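Side-chain contacts in beta-N-acetylhexosaminidase (Thermotoga neapolitana, PDB 5BZA), which probably hydrolyses terminal non-reducing N-acetyl-D-hexosamine residues from N-acetyl-beta-D-hexosaminides, as a family 3 glycoside hydrolase that also binds metal ions: residues 6-11 and 300-305; 52-57 and 325-330; 165-170 and 183-188; 399-404 and 457-462. All coordinates share one frame; numbering follows the deposited sequence.

Interaction 1: residues 6-11 and 300-305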
loop_
_atom_site.group_PDB
_atom_site.type_symbol
_atom_site.label_atom_id
_atom_site.label_comp_id
_atom_site.label_asym_id
_atom_site.label_seq_id
_atom_site.Cartn_x
_atom_site.Cartn_y
_atom_site.Cartn_z
ATOM N N GLY B 6 -3.765 -9.239 -31.196
ATOM C CA GLY B 6 -4.015 -9.041 -29.791
ATOM C C GLY B 6 -3.292 -7.805 -29.330
ATOM O O GLY B 6 -3.675 -7.176 -28.353
ATOM N N LYS B 7 -2.252 -7.423 -30.056
ATOM C CA LYS B 7 -1.558 -6.193 -29.703
ATOM C C LYS B 7 -2.458 -4.962 -29.845
ATOM O O LYS B 7 -2.199 -3.921 -29.258
ATOM C CB LYS B 7 -0.279 -6.071 -30.522
ATOM C CG LYS B 7 0.702 -7.158 -30.063
ATOM C CD LYS B 7 2.081 -7.089 -30.658
ATOM C CE LYS B 7 2.904 -8.237 -30.084
ATOM N NZ LYS B 7 4.288 -8.305 -30.622
ATOM N N LEU B 8 -3.554 -5.093 -30.567
ATOM C CA LEU B 8 -4.417 -3.937 -30.725
ATOM C C LEU B 8 -5.496 -3.900 -29.645
ATOM O O LEU B 8 -6.472 -3.154 -29.765
ATOM C CB LEU B 8 -5.069 -3.925 -32.121
ATOM C CG LEU B 8 -4.295 -3.180 -33.220
ATOM C CD1 LEU B 8 -2.910 -3.761 -33.372
ATOM C CD2 LEU B 8 -5.043 -3.144 -34.575
ATOM N N PHE B 9 -5.309 -4.668 -28.574
ATOM C CA PHE B 9 -6.312 -4.693 -27.508
ATOM C C PHE B 9 -5.739 -4.497 -26.122
ATOM O O PHE B 9 -4.682 -5.037 -25.792
ATOM C CB PHE B 9 -7.100 -5.996 -27.544
ATOM C CG PHE B 9 -7.974 -6.092 -28.755
ATOM C CD1 PHE B 9 -9.171 -5.388 -28.805
ATOM C CD2 PHE B 9 -7.588 -6.857 -29.854
ATOM C CE1 PHE B 9 -9.958 -5.453 -29.918
ATOM C CE2 PHE B 9 -8.390 -6.933 -30.977
ATOM C CZ PHE B 9 -9.570 -6.232 -31.012
ATOM N N PHE B 10 -6.488 -3.737 -25.329
ATOM C CA PHE B 10 -6.167 -3.425 -23.963
ATOM C C PHE B 10 -7.385 -3.859 -23.165
ATOM O O PHE B 10 -8.458 -3.289 -23.356
ATOM C CB PHE B 10 -5.903 -1.923 -23.766
ATOM C CG PHE B 10 -4.846 -1.636 -22.715
ATOM C CD1 PHE B 10 -5.037 -2.053 -21.379
ATOM C CD2 PHE B 10 -3.682 -0.931 -23.046
ATOM C CE1 PHE B 10 -4.075 -1.782 -20.391
ATOM C CE2 PHE B 10 -2.701 -0.667 -22.055
ATOM C CZ PHE B 10 -2.905 -1.099 -20.725
ATOM N N CYS B 11 -7.252 -4.862 -22.293
ATOM C CA CYS B 11 -8.448 -5.413 -21.600
ATOM C C CYS B 11 -8.496 -5.219 -20.090
ATOM O O CYS B 11 -7.524 -5.484 -19.392
ATOM C CB CYS B 11 -8.610 -6.930 -21.850
ATOM S SG CYS B 11 -8.633 -7.499 -23.596
ATOM N N GLY B 300 -2.028 -1.316 -43.640
ATOM C CA GLY B 300 -0.947 -0.426 -43.241
ATOM C C GLY B 300 -1.146 0.140 -41.842
ATOM O O GLY B 300 -0.189 0.305 -41.074
ATOM N N LYS B 301 -2.406 0.414 -41.505
ATOM C CA LYS B 301 -2.748 1.007 -40.224
ATOM C C LYS B 301 -2.593 -0.009 -39.084
ATOM O O LYS B 301 -2.015 0.310 -38.032
ATOM C CB LYS B 301 -4.163 1.541 -40.278
ATOM C CG LYS B 301 -4.244 2.749 -41.144
ATOM C CD LYS B 301 -5.657 3.247 -41.270
ATOM C CE LYS B 301 -5.716 4.337 -42.326
ATOM N NZ LYS B 301 -7.049 4.278 -42.918
ATOM N N VAL B 302 -3.092 -1.222 -39.303
ATOM C CA VAL B 302 -2.941 -2.297 -38.327
ATOM C C VAL B 302 -1.479 -2.543 -38.072
ATOM O O VAL B 302 -1.071 -2.669 -36.922
ATOM C CB VAL B 302 -3.604 -3.615 -38.766
ATOM C CG1 VAL B 302 -3.354 -4.686 -37.730
ATOM C CG2 VAL B 302 -5.082 -3.429 -38.932
ATOM N N GLU B 303 -0.689 -2.568 -39.146
ATOM C CA GLU B 303 0.760 -2.769 -39.060
ATOM C C GLU B 303 1.514 -1.646 -38.322
ATOM O O GLU B 303 2.444 -1.918 -37.542
ATOM C CB GLU B 303 1.335 -2.942 -40.462
ATOM C CG GLU B 303 2.816 -3.301 -40.491
ATOM C CD GLU B 303 3.421 -3.156 -41.878
ATOM O OE1 GLU B 303 2.654 -2.886 -42.846
ATOM O OE2 GLU B 303 4.662 -3.312 -41.993
ATOM N N ARG B 304 1.158 -0.390 -38.597
ATOM C CA ARG B 304 1.798 0.745 -37.923
ATOM C C ARG B 304 1.469 0.689 -36.447
ATOM O O ARG B 304 2.315 0.954 -35.597
ATOM C CB ARG B 304 1.348 2.094 -38.527
ATOM C CG ARG B 304 1.940 2.369 -39.922
ATOM C CD ARG B 304 1.844 3.828 -40.390
ATOM N NE ARG B 304 0.481 4.300 -40.655
ATOM C CZ ARG B 304 -0.165 4.140 -41.819
ATOM N NH1 ARG B 304 0.407 3.473 -42.827
ATOM N NH2 ARG B 304 -1.405 4.616 -41.970
ATOM N N SER B 305 0.214 0.351 -36.169
ATOM C CA SER B 305 -0.268 0.155 -34.817
ATOM C C SER B 305 0.535 -0.916 -34.060
ATOM O O SER B 305 1.040 -0.664 -32.963
ATOM C CB SER B 305 -1.746 -0.211 -34.871
ATOM O OG SER B 305 -2.519 0.935 -35.214
#
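L8 sets its two methyls against the V302–S305 face of helix 299-314, just where the first strand of the TIM barrel, 9-13, is about to begin. The side chains of L8 and V302 cross at about a right angle, so they meet at branch ends rather than along their lengths: L8 CD2 lies 3.9 Å from V302 CG1. That methyl of V302 is anti to the backbone N (chi1 178°), a position from which it can reach the leucine. The other leucine branch is turned toward the next part of the helix, where L8 CD1 comes 4.0 Å from S305 CB. Thus one leucine spans two helix positions three residues apart, and all three partners are buried. On the strand side, L8 pairs by backbone with I273, while V302 also packs on I292 of helix 281-293, so the contact joins the start of the barrel wall to its outer helical layer. The hydroxyl of S305 is kept busy within the helix and also bonds N271. S305 OG donates to K301 O at 2.9 Å from above the carbonyl plane, 36° out of it, while S305 N approaches the same oxygen from the opposite face.

Interaction 2: residues 52-57 and 325-330. With CD (cadmium ion), chain S.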
loop_
_atom_site.group_PDB
_atom_site.type_symbol
_atom_site.label_atom_id
_atom_site.label_comp_id
_atom_site.label_asym_id
_atom_site.label_seq_id
_atom_site.Cartn_x
_atom_site.Cartn_y
_atom_site.Cartn_z
ATOM N N LEU B 52 0.952 -13.155 -15.173
ATOM C CA LEU B 52 1.381 -12.260 -16.255
ATOM C C LEU B 52 2.872 -12.400 -16.510
ATOM O O LEU B 52 3.301 -12.389 -17.668
ATOM C CB LEU B 52 1.029 -10.800 -15.937
ATOM C CG LEU B 52 -0.482 -10.508 -15.907
ATOM C CD1 LEU B 52 -0.783 -9.086 -15.378
ATOM C CD2 LEU B 52 -1.057 -10.728 -17.276
ATOM N N SER B 53 3.653 -12.608 -15.441
ATOM C CA SER B 53 5.129 -12.739 -15.581
ATOM C C SER B 53 5.565 -13.932 -16.449
ATOM O O SER B 53 6.670 -13.961 -17.007
ATOM C CB SER B 53 5.788 -12.855 -14.219
ATOM O OG SER B 53 5.695 -14.199 -13.750
ATOM N N ARG B 54 4.705 -14.933 -16.515
ATOM C CA ARG B 54 4.980 -16.158 -17.238
ATOM C C ARG B 54 4.381 -16.228 -18.650
ATOM O O ARG B 54 4.600 -17.180 -19.408
ATOM C CB ARG B 54 4.439 -17.276 -16.376
ATOM C CG ARG B 54 5.182 -17.276 -15.087
ATOM C CD ARG B 54 4.591 -18.262 -14.131
ATOM N NE ARG B 54 5.599 -18.630 -13.157
ATOM C CZ ARG B 54 5.534 -19.728 -12.423
ATOM N NH1 ARG B 54 4.468 -20.531 -12.531
ATOM N NH2 ARG B 54 6.533 -20.008 -11.586
ATOM N N ASN B 55 3.623 -15.224 -19.029
ATOM C CA ASN B 55 2.915 -15.383 -20.258
ATOM C C ASN B 55 3.231 -14.317 -21.253
ATOM O O ASN B 55 2.367 -13.949 -22.015
ATOM C CB ASN B 55 1.419 -15.434 -19.968
ATOM C CG ASN B 55 0.987 -16.795 -19.434
ATOM O OD1 ASN B 55 0.576 -17.688 -20.190
ATOM N ND2 ASN B 55 1.118 -16.970 -18.122
ATOM N N GLY B 56 4.470 -13.827 -21.258
ATOM C CA GLY B 56 4.890 -12.835 -22.238
ATOM C C GLY B 56 4.969 -11.394 -21.744
ATOM O O GLY B 56 4.944 -11.122 -20.544
ATOM N N ARG B 57 5.108 -10.466 -22.672
ATOM C CA ARG B 57 5.191 -9.043 -22.346
ATOM C C ARG B 57 3.807 -8.424 -22.379
ATOM O O ARG B 57 3.054 -8.659 -23.328
ATOM C CB ARG B 57 6.102 -8.300 -23.337
ATOM C CG ARG B 57 7.575 -8.723 -23.341
ATOM C CD ARG B 57 8.336 -7.990 -24.458
ATOM N NE ARG B 57 7.632 -8.066 -25.745
ATOM C CZ ARG B 57 7.769 -7.187 -26.742
ATOM N NH1 ARG B 57 8.579 -6.138 -26.604
ATOM N NH2 ARG B 57 7.089 -7.346 -27.877
ATOM N N ILE B 325 5.407 -13.148 -4.665
ATOM C CA ILE B 325 4.739 -13.547 -3.426
ATOM C C ILE B 325 3.830 -14.768 -3.701
ATOM O O ILE B 325 3.894 -15.805 -2.996
ATOM C CB ILE B 325 3.978 -12.368 -2.836
ATOM C CG1 ILE B 325 5.013 -11.286 -2.481
ATOM C CG2 ILE B 325 3.134 -12.803 -1.633
ATOM C CD1 ILE B 325 4.426 -9.944 -1.950
ATOM N N ALA B 326 3.081 -14.688 -4.790
ATOM C CA ALA B 326 2.249 -15.823 -5.192
ATOM C C ALA B 326 3.133 -17.077 -5.324
ATOM O O ALA B 326 2.800 -18.163 -4.822
ATOM C CB ALA B 326 1.494 -15.513 -6.538
ATOM N N GLU B 327 4.305 -16.880 -5.920
ATOM C CA GLU B 327 5.216 -17.964 -6.206
ATOM C C GLU B 327 5.700 -18.616 -4.907
ATOM O O GLU B 327 5.710 -19.847 -4.778
ATOM C CB GLU B 327 6.398 -17.448 -7.012
ATOM C CG GLU B 327 7.337 -18.527 -7.443
ATOM C CD GLU B 327 6.776 -19.390 -8.525
ATOM O OE1 GLU B 327 5.603 -19.164 -8.929
ATOM O OE2 GLU B 327 7.496 -20.332 -8.935
ATOM N N VAL B 328 6.059 -17.776 -3.942
ATOM C CA VAL B 328 6.573 -18.268 -2.667
ATOM C C VAL B 328 5.464 -19.085 -2.047
ATOM O O VAL B 328 5.701 -20.230 -1.596
ATOM C CB VAL B 328 7.012 -17.084 -1.742
ATOM C CG1 VAL B 328 7.138 -17.479 -0.275
ATOM C CG2 VAL B 328 8.315 -16.465 -2.253
ATOM N N ALA B 329 4.247 -18.521 -2.076
ATOM C CA ALA B 329 3.121 -19.148 -1.404
ATOM C C ALA B 329 2.926 -20.493 -2.054
ATOM O O ALA B 329 2.700 -21.511 -1.372
ATOM C CB ALA B 329 1.861 -18.287 -1.499
ATOM N N GLU B 330 3.114 -20.522 -3.370
ATOM C CA GLU B 330 2.896 -21.753 -4.128
ATOM C C GLU B 330 3.927 -22.832 -3.726
ATOM O O GLU B 330 3.589 -23.997 -3.587
ATOM C CB GLU B 330 2.905 -21.452 -5.641
ATOM C CG GLU B 330 2.821 -22.665 -6.548
ATOM C CD GLU B 330 2.393 -22.373 -8.020
ATOM O OE1 GLU B 330 1.947 -21.239 -8.422
ATOM O OE2 GLU B 330 2.523 -23.334 -8.810
HETATM CD CD CD S . 4.975 -21.534 -10.052
#
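The guanidinium of R54 has E327 OE1 over one face, and on that same side, mostly out beyond the edge between NH1 and NH2, sits a cadmium ion. The metal is modelled 2.7 Å from both R54 NH1 and R54 NH2, and E327 OE1 binds it at 2.7 Å, an unusual set of ligands in that it includes an arginine. The carboxylate is turned 69° out of the guanidinium plane, so the two groups do not lie flat to each other as a two-pronged pair; the salt bridge runs from R54 NH2 to E327 OE2 at 2.8 Å, and R54 NH2 also lies 2.9 Å from E327 OE1. R54 reaches out with its chain extended from CG to NE, whereas E327 bends at chi2 (72°), bringing its carboxylate round to meet it. E327 OE2 has a second charge in R331, which probably helps hold the carboxylate in place. E330 OE2 stands 3.3 Å from the cadmium, not bonded to it in this model; E330 is a zinc ligand in a structure of this protein, and its OE1 pairs with K457. The site links the region of helix 42-54, in the barrel domain, to helix 323-331, whose A329 packs against helix 452-463 and whose E327 and V328 touch F91 of the second subunit.

Interaction 3: residues 165-170 and 183-188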
loop_
_atom_site.group_PDB
_atom_site.type_symbol
_atom_site.label_atom_id
_atom_site.label_comp_id
_atom_site.label_asym_id
_atom_site.label_seq_id
_atom_site.Cartn_x
_atom_site.Cartn_y
_atom_site.Cartn_z
ATOM N N HIS B 165 -12.369 16.803 -22.080
ATOM C CA HIS B 165 -13.670 16.282 -21.662
ATOM C C HIS B 165 -14.355 17.266 -20.695
ATOM O O HIS B 165 -15.477 17.031 -20.230
ATOM C CB HIS B 165 -13.465 14.901 -20.977
ATOM C CG HIS B 165 -14.692 14.033 -20.894
ATOM N ND1 HIS B 165 -15.882 14.451 -20.326
ATOM C CD2 HIS B 165 -14.892 12.743 -21.268
ATOM C CE1 HIS B 165 -16.768 13.464 -20.380
ATOM N NE2 HIS B 165 -16.196 12.418 -20.955
ATOM N N GLY B 166 -13.676 18.358 -20.371
ATOM C CA GLY B 166 -14.088 19.150 -19.236
ATOM C C GLY B 166 -15.347 19.981 -19.414
ATOM O O GLY B 166 -16.074 20.219 -18.432
ATOM N N LYS B 167 -15.654 20.343 -20.661
ATOM C CA LYS B 167 -16.682 21.345 -20.966
ATOM C C LYS B 167 -18.041 20.748 -21.255
ATOM O O LYS B 167 -18.810 21.334 -22.007
ATOM C CB LYS B 167 -16.266 22.187 -22.166
ATOM C CG LYS B 167 -15.364 23.324 -21.851
ATOM C CD LYS B 167 -14.638 23.679 -23.132
ATOM C CE LYS B 167 -14.122 25.095 -23.122
ATOM N NZ LYS B 167 -13.067 25.322 -22.176
ATOM N N THR B 168 -18.272 19.526 -20.805
ATOM C CA THR B 168 -19.579 18.909 -20.885
ATOM C C THR B 168 -20.029 18.493 -19.494
ATOM O O THR B 168 -19.191 18.163 -18.634
ATOM C CB THR B 168 -19.564 17.680 -21.798
ATOM O OG1 THR B 168 -20.814 16.994 -21.676
ATOM C CG2 THR B 168 -18.446 16.734 -21.380
ATOM N N ALA B 169 -21.340 18.523 -19.252
ATOM C CA ALA B 169 -21.871 18.098 -17.947
ATOM C C ALA B 169 -22.209 16.610 -17.991
ATOM O O ALA B 169 -22.376 15.956 -16.963
ATOM C CB ALA B 169 -23.092 18.914 -17.558
ATOM N N ASP B 170 -22.266 16.078 -19.203
ATOM C CA ASP B 170 -22.628 14.689 -19.425
ATOM C C ASP B 170 -21.485 13.680 -19.266
ATOM O O ASP B 170 -20.305 13.984 -19.493
ATOM C CB ASP B 170 -23.253 14.575 -20.799
ATOM C CG ASP B 170 -24.652 15.148 -20.827
ATOM O OD1 ASP B 170 -25.402 14.889 -19.865
ATOM O OD2 ASP B 170 -24.981 15.884 -21.781
ATOM N N PHE B 183 -13.140 24.787 -32.660
ATOM C CA PHE B 183 -11.780 24.291 -32.692
ATOM C C PHE B 183 -10.734 25.315 -32.264
ATOM O O PHE B 183 -9.673 24.966 -31.680
ATOM C CB PHE B 183 -11.388 23.794 -34.071
ATOM C CG PHE B 183 -9.971 23.364 -34.113
ATOM C CD1 PHE B 183 -9.576 22.183 -33.460
ATOM C CD2 PHE B 183 -9.001 24.165 -34.693
ATOM C CE1 PHE B 183 -8.246 21.790 -33.459
ATOM C CE2 PHE B 183 -7.672 23.770 -34.685
ATOM C CZ PHE B 183 -7.296 22.587 -34.068
ATOM N N GLU B 184 -10.993 26.574 -32.579
ATOM C CA GLU B 184 -10.039 27.588 -32.177
ATOM C C GLU B 184 -9.986 27.639 -30.633
ATOM O O GLU B 184 -8.904 27.770 -30.045
ATOM C CB GLU B 184 -10.421 28.941 -32.796
ATOM C CG GLU B 184 -9.806 30.161 -32.098
ATOM C CD GLU B 184 -10.626 30.613 -30.881
ATOM O OE1 GLU B 184 -11.887 30.545 -30.960
ATOM O OE2 GLU B 184 -10.009 31.000 -29.847
ATOM N N GLU B 185 -11.143 27.475 -29.993
ATOM C CA GLU B 185 -11.196 27.421 -28.532
ATOM C C GLU B 185 -10.570 26.150 -27.898
ATOM O O GLU B 185 -9.886 26.249 -26.875
ATOM C CB GLU B 185 -12.627 27.538 -28.063
ATOM C CG GLU B 185 -12.711 27.697 -26.573
ATOM C CD GLU B 185 -14.110 27.533 -26.069
ATOM O OE1 GLU B 185 -15.031 27.470 -26.906
ATOM O OE2 GLU B 185 -14.307 27.448 -24.849
ATOM N N LEU B 186 -10.834 24.979 -28.482
ATOM C CA LEU B 186 -10.211 23.741 -28.032
ATOM C C LEU B 186 -8.708 23.874 -28.136
ATOM O O LEU B 186 -7.960 23.465 -27.223
ATOM C CB LEU B 186 -10.674 22.541 -28.858
ATOM C CG LEU B 186 -12.121 22.113 -28.673
ATOM C CD1 LEU B 186 -12.506 20.958 -29.648
ATOM C CD2 LEU B 186 -12.335 21.701 -27.235
ATOM N N TRP B 187 -8.258 24.426 -29.264
ATOM C CA TRP B 187 -6.832 24.614 -29.485
ATOM C C TRP B 187 -6.225 25.514 -28.415
ATOM O O TRP B 187 -5.142 25.234 -27.905
ATOM C CB TRP B 187 -6.546 25.216 -30.833
ATOM C CG TRP B 187 -5.049 25.331 -31.114
ATOM C CD1 TRP B 187 -4.259 26.441 -30.963
ATOM C CD2 TRP B 187 -4.186 24.284 -31.583
ATOM N NE1 TRP B 187 -2.950 26.136 -31.307
ATOM C CE2 TRP B 187 -2.890 24.832 -31.713
ATOM C CE3 TRP B 187 -4.390 22.930 -31.915
ATOM C CZ2 TRP B 187 -1.805 24.085 -32.171
ATOM C CZ3 TRP B 187 -3.294 22.175 -32.374
ATOM C CH2 TRP B 187 -2.023 22.757 -32.490
ATOM N N ARG B 188 -6.920 26.601 -28.098
ATOM C CA ARG B 188 -6.404 27.558 -27.115
ATOM C C ARG B 188 -6.411 27.068 -25.667
ATOM O O ARG B 188 -5.596 27.506 -24.854
ATOM C CB ARG B 188 -7.214 28.848 -27.158
ATOM C CG ARG B 188 -6.917 29.776 -28.311
ATOM C CD ARG B 188 -7.471 31.181 -27.962
ATOM N NE ARG B 188 -8.947 31.226 -27.907
ATOM C CZ ARG B 188 -9.685 31.089 -26.798
ATOM N NH1 ARG B 188 -11.016 31.150 -26.876
ATOM N NH2 ARG B 188 -9.102 30.896 -25.616
#
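In the long loop that follows strand 156-162, the fifth of the TIM barrel, a type I turn from H165 to T168 puts K167 opposite E185 of the short helix 183-188. The two side chains approach from opposite directions. Extended beyond CG, E185 holds its carboxylate out from the helix, and E185 OE2 meets the last methylene of the lysine: K167 CE is 2.9 Å away, short for such a pair. The lysine bends at its last torsion (chi4 68°), which turns the ammonium aside from the straight line of the chain. As a result K167 NZ lies 3.6 Å from E185 OE2, a long salt bridge, and its stronger partner is E189, just past the helix segment. E185 OE2 and E189 OE1 are themselves close, so the lysine's charge would probably ease the crowding of two acids. Both glutamates are zinc ligands in a structure of this protein, and here a cadmium ion lies about 3 Å from the side chain of E185. Just past the turn, T168 OG1 accepts from D170 N at 3.0 Å, an ST turn. H165 is likewise a zinc ligand in a structure of this protein. Such a loop after the fifth strand, with its Gly-His-Gly and Asp-Ser-His sequences, is typical of NagZ-like family 3 enzymes.

Interaction 4: residues 399-404 and 457-462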
loop_
_atom_site.group_PDB
_atom_site.type_symbol
_atom_site.label_atom_id
_atom_site.label_comp_id
_atom_site.label_asym_id
_atom_site.label_seq_id
_atom_site.Cartn_x
_atom_site.Cartn_y
_atom_site.Cartn_z
ATOM N N LEU B 399 -17.360 -33.650 3.130
ATOM C CA LEU B 399 -15.944 -33.308 3.126
ATOM C C LEU B 399 -15.744 -32.272 4.169
ATOM O O LEU B 399 -16.528 -31.328 4.265
ATOM C CB LEU B 399 -15.479 -32.802 1.764
ATOM C CG LEU B 399 -13.978 -32.640 1.447
ATOM C CD1 LEU B 399 -13.175 -33.923 1.693
ATOM C CD2 LEU B 399 -13.826 -32.211 -0.027
ATOM N N ILE B 400 -14.713 -32.479 4.995
ATOM C CA ILE B 400 -14.459 -31.553 6.074
ATOM C C ILE B 400 -13.057 -30.997 5.934
ATOM O O ILE B 400 -12.105 -31.756 5.742
ATOM C CB ILE B 400 -14.634 -32.212 7.441
ATOM C CG1 ILE B 400 -16.007 -32.879 7.527
ATOM C CG2 ILE B 400 -14.531 -31.150 8.524
ATOM C CD1 ILE B 400 -16.286 -33.635 8.845
ATOM N N PHE B 401 -12.947 -29.668 6.011
ATOM C CA PHE B 401 -11.647 -29.009 5.987
ATOM C C PHE B 401 -11.389 -28.496 7.376
ATOM O O PHE B 401 -12.037 -27.526 7.798
ATOM C CB PHE B 401 -11.586 -27.818 5.011
ATOM C CG PHE B 401 -11.590 -28.191 3.546
ATOM C CD1 PHE B 401 -11.547 -29.511 3.138
ATOM C CD2 PHE B 401 -11.541 -27.194 2.574
ATOM C CE1 PHE B 401 -11.540 -29.845 1.790
ATOM C CE2 PHE B 401 -11.511 -27.513 1.200
ATOM C CZ PHE B 401 -11.511 -28.842 0.808
ATOM N N ASP B 402 -10.436 -29.105 8.087
ATOM C CA ASP B 402 -10.091 -28.607 9.415
ATOM C C ASP B 402 -8.856 -27.708 9.267
ATOM O O ASP B 402 -7.762 -28.144 8.875
ATOM C CB ASP B 402 -9.866 -29.779 10.398
ATOM C CG ASP B 402 -9.377 -29.336 11.794
ATOM O OD1 ASP B 402 -9.506 -28.134 12.159
ATOM O OD2 ASP B 402 -8.926 -30.238 12.570
ATOM N N PHE B 403 -9.046 -26.429 9.562
ATOM C CA PHE B 403 -7.940 -25.486 9.471
ATOM C C PHE B 403 -7.287 -25.408 10.831
ATOM O O PHE B 403 -7.710 -24.680 11.747
ATOM C CB PHE B 403 -8.416 -24.122 8.969
ATOM C CG PHE B 403 -8.797 -24.138 7.518
ATOM C CD1 PHE B 403 -7.824 -23.995 6.535
ATOM C CD2 PHE B 403 -10.094 -24.406 7.132
ATOM C CE1 PHE B 403 -8.157 -24.050 5.195
ATOM C CE2 PHE B 403 -10.428 -24.467 5.787
ATOM C CZ PHE B 403 -9.457 -24.288 4.824
ATOM N N VAL B 404 -6.250 -26.214 10.952
ATOM C CA VAL B 404 -5.671 -26.542 12.248
ATOM C C VAL B 404 -4.685 -25.482 12.748
ATOM O O VAL B 404 -3.716 -25.135 12.070
ATOM C CB VAL B 404 -4.959 -27.868 12.180
ATOM C CG1 VAL B 404 -4.404 -28.219 13.551
ATOM C CG2 VAL B 404 -5.906 -28.959 11.628
ATOM N N LYS B 457 -3.436 -20.925 -2.582
ATOM C CA LYS B 457 -2.533 -21.844 -3.258
ATOM C C LYS B 457 -2.729 -23.289 -2.781
ATOM O O LYS B 457 -2.567 -24.235 -3.562
ATOM C CB LYS B 457 -1.079 -21.423 -3.056
ATOM C CG LYS B 457 -0.679 -20.243 -3.915
ATOM C CD LYS B 457 -0.840 -20.580 -5.405
ATOM C CE LYS B 457 -0.746 -19.349 -6.294
ATOM N NZ LYS B 457 -0.753 -19.707 -7.734
ATOM N N SER B 458 -3.121 -23.466 -1.517
ATOM C CA SER B 458 -3.321 -24.827 -0.998
ATOM C C SER B 458 -4.551 -25.441 -1.685
ATOM O O SER B 458 -4.518 -26.627 -2.056
ATOM C CB SER B 458 -3.427 -24.831 0.536
ATOM O OG SER B 458 -4.733 -24.572 1.023
ATOM N N PHE B 459 -5.597 -24.638 -1.923
ATOM C CA PHE B 459 -6.760 -25.164 -2.642
ATOM C C PHE B 459 -6.364 -25.519 -4.072
ATOM O O PHE B 459 -6.774 -26.568 -4.611
ATOM C CB PHE B 459 -7.934 -24.181 -2.617
ATOM C CG PHE B 459 -8.449 -23.903 -1.242
ATOM C CD1 PHE B 459 -8.476 -24.910 -0.279
ATOM C CD2 PHE B 459 -8.883 -22.642 -0.891
ATOM C CE1 PHE B 459 -8.929 -24.662 0.989
ATOM C CE2 PHE B 459 -9.354 -22.381 0.387
ATOM C CZ PHE B 459 -9.381 -23.394 1.329
ATOM N N GLN B 460 -5.559 -24.659 -4.690
ATOM C CA GLN B 460 -5.104 -24.935 -6.059
ATOM C C GLN B 460 -4.338 -26.245 -6.160
ATOM O O GLN B 460 -4.553 -27.058 -7.086
ATOM C CB GLN B 460 -4.217 -23.805 -6.578
ATOM C CG GLN B 460 -4.968 -22.610 -7.157
ATOM C CD GLN B 460 -4.046 -21.655 -7.904
ATOM O OE1 GLN B 460 -2.861 -21.542 -7.581
ATOM N NE2 GLN B 460 -4.592 -20.962 -8.919
ATOM N N HIS B 461 -3.456 -26.453 -5.188
ATOM C CA HIS B 461 -2.600 -27.631 -5.170
ATOM C C HIS B 461 -3.429 -28.870 -4.924
ATOM O O HIS B 461 -3.223 -29.908 -5.541
ATOM C CB HIS B 461 -1.501 -27.486 -4.119
ATOM C CG HIS B 461 -0.212 -26.984 -4.692
ATOM N ND1 HIS B 461 0.675 -27.803 -5.360
ATOM C CD2 HIS B 461 0.334 -25.745 -4.714
ATOM C CE1 HIS B 461 1.695 -27.085 -5.793
ATOM N NE2 HIS B 461 1.518 -25.834 -5.406
ATOM N N LEU B 462 -4.388 -28.720 -4.027
ATOM C CA LEU B 462 -5.302 -29.777 -3.681
ATOM C C LEU B 462 -6.008 -30.275 -4.911
ATOM O O LEU B 462 -5.989 -31.479 -5.193
ATOM C CB LEU B 462 -6.315 -29.272 -2.660
ATOM C CG LEU B 462 -7.239 -30.294 -2.015
ATOM C CD1 LEU B 462 -6.372 -31.358 -1.339
ATOM C CD2 LEU B 462 -8.139 -29.611 -0.986
#
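Three phenylalanines make the aromatic part of this buried contact. F401 and F459 lie with their planes only 21° apart, but they are slid so far that they barely overlap: the ring centroids are 5.9 Å apart, and the nearest atoms are F401 CE2 and F459 CE1 at 3.9 Å. F403 meets F459 differently. Their side chains cross at about a right angle and the rings touch edge to edge, F403 CZ lying 3.6 Å from F459 CZ, each close to the plane of the other. F459 thus meets F401 with CE1 and F403 with CZ. The aliphatic share falls to L462, about one turn further along the helix, with CG anti to the backbone N (chi1 -171°); it and F401 come from opposite directions, L462 CD2 lying 3.9 Å from F401 CZ.

The fold here is an alpha/beta one: helix 452-463 packs on one face of a mixed sheet through the alternate residues F401 and F403 of strand 399-404, and the axes of segments 399-404 and 457-462 come within 13.3 Å. F378 adds edge-to-face contacts to both F401 and F459, and F428 of the neighbouring strand stacks on F403.

K457 and Q460 take no part in the aromatic contact and pair with each other. K457 NZ donates to Q460 OE1 at 2.8 Å, tilted a little from the amide's carbonyl plane, and also forms salt bridges to D47 and E330.

Interactions 1 and 3 both belong to the barrel domain, their centres 28 Å apart, with interaction 3 nested in the chain between the two segments of interaction 1. Interaction 2 is the bridge outward: helix 323-331 follows helix 299-314 of interaction 1, and the two contacts come close where two positive ends, K7 NZ and R57 NH2, lie 4.0 Å apart. Interaction 2 also touches interaction 4 directly, E330 OE1 forming a salt bridge to K457 NZ at 3.2 Å. In this model cadmium lies at interactions 2 and 3, at separate sites with contact centres 44 Å apart; interactions 1 and 4 each hold a zinc ligand known from a structure of this protein, E303 and H461. Interactions 3 and 4 are the most distant, centres 57 Å apart.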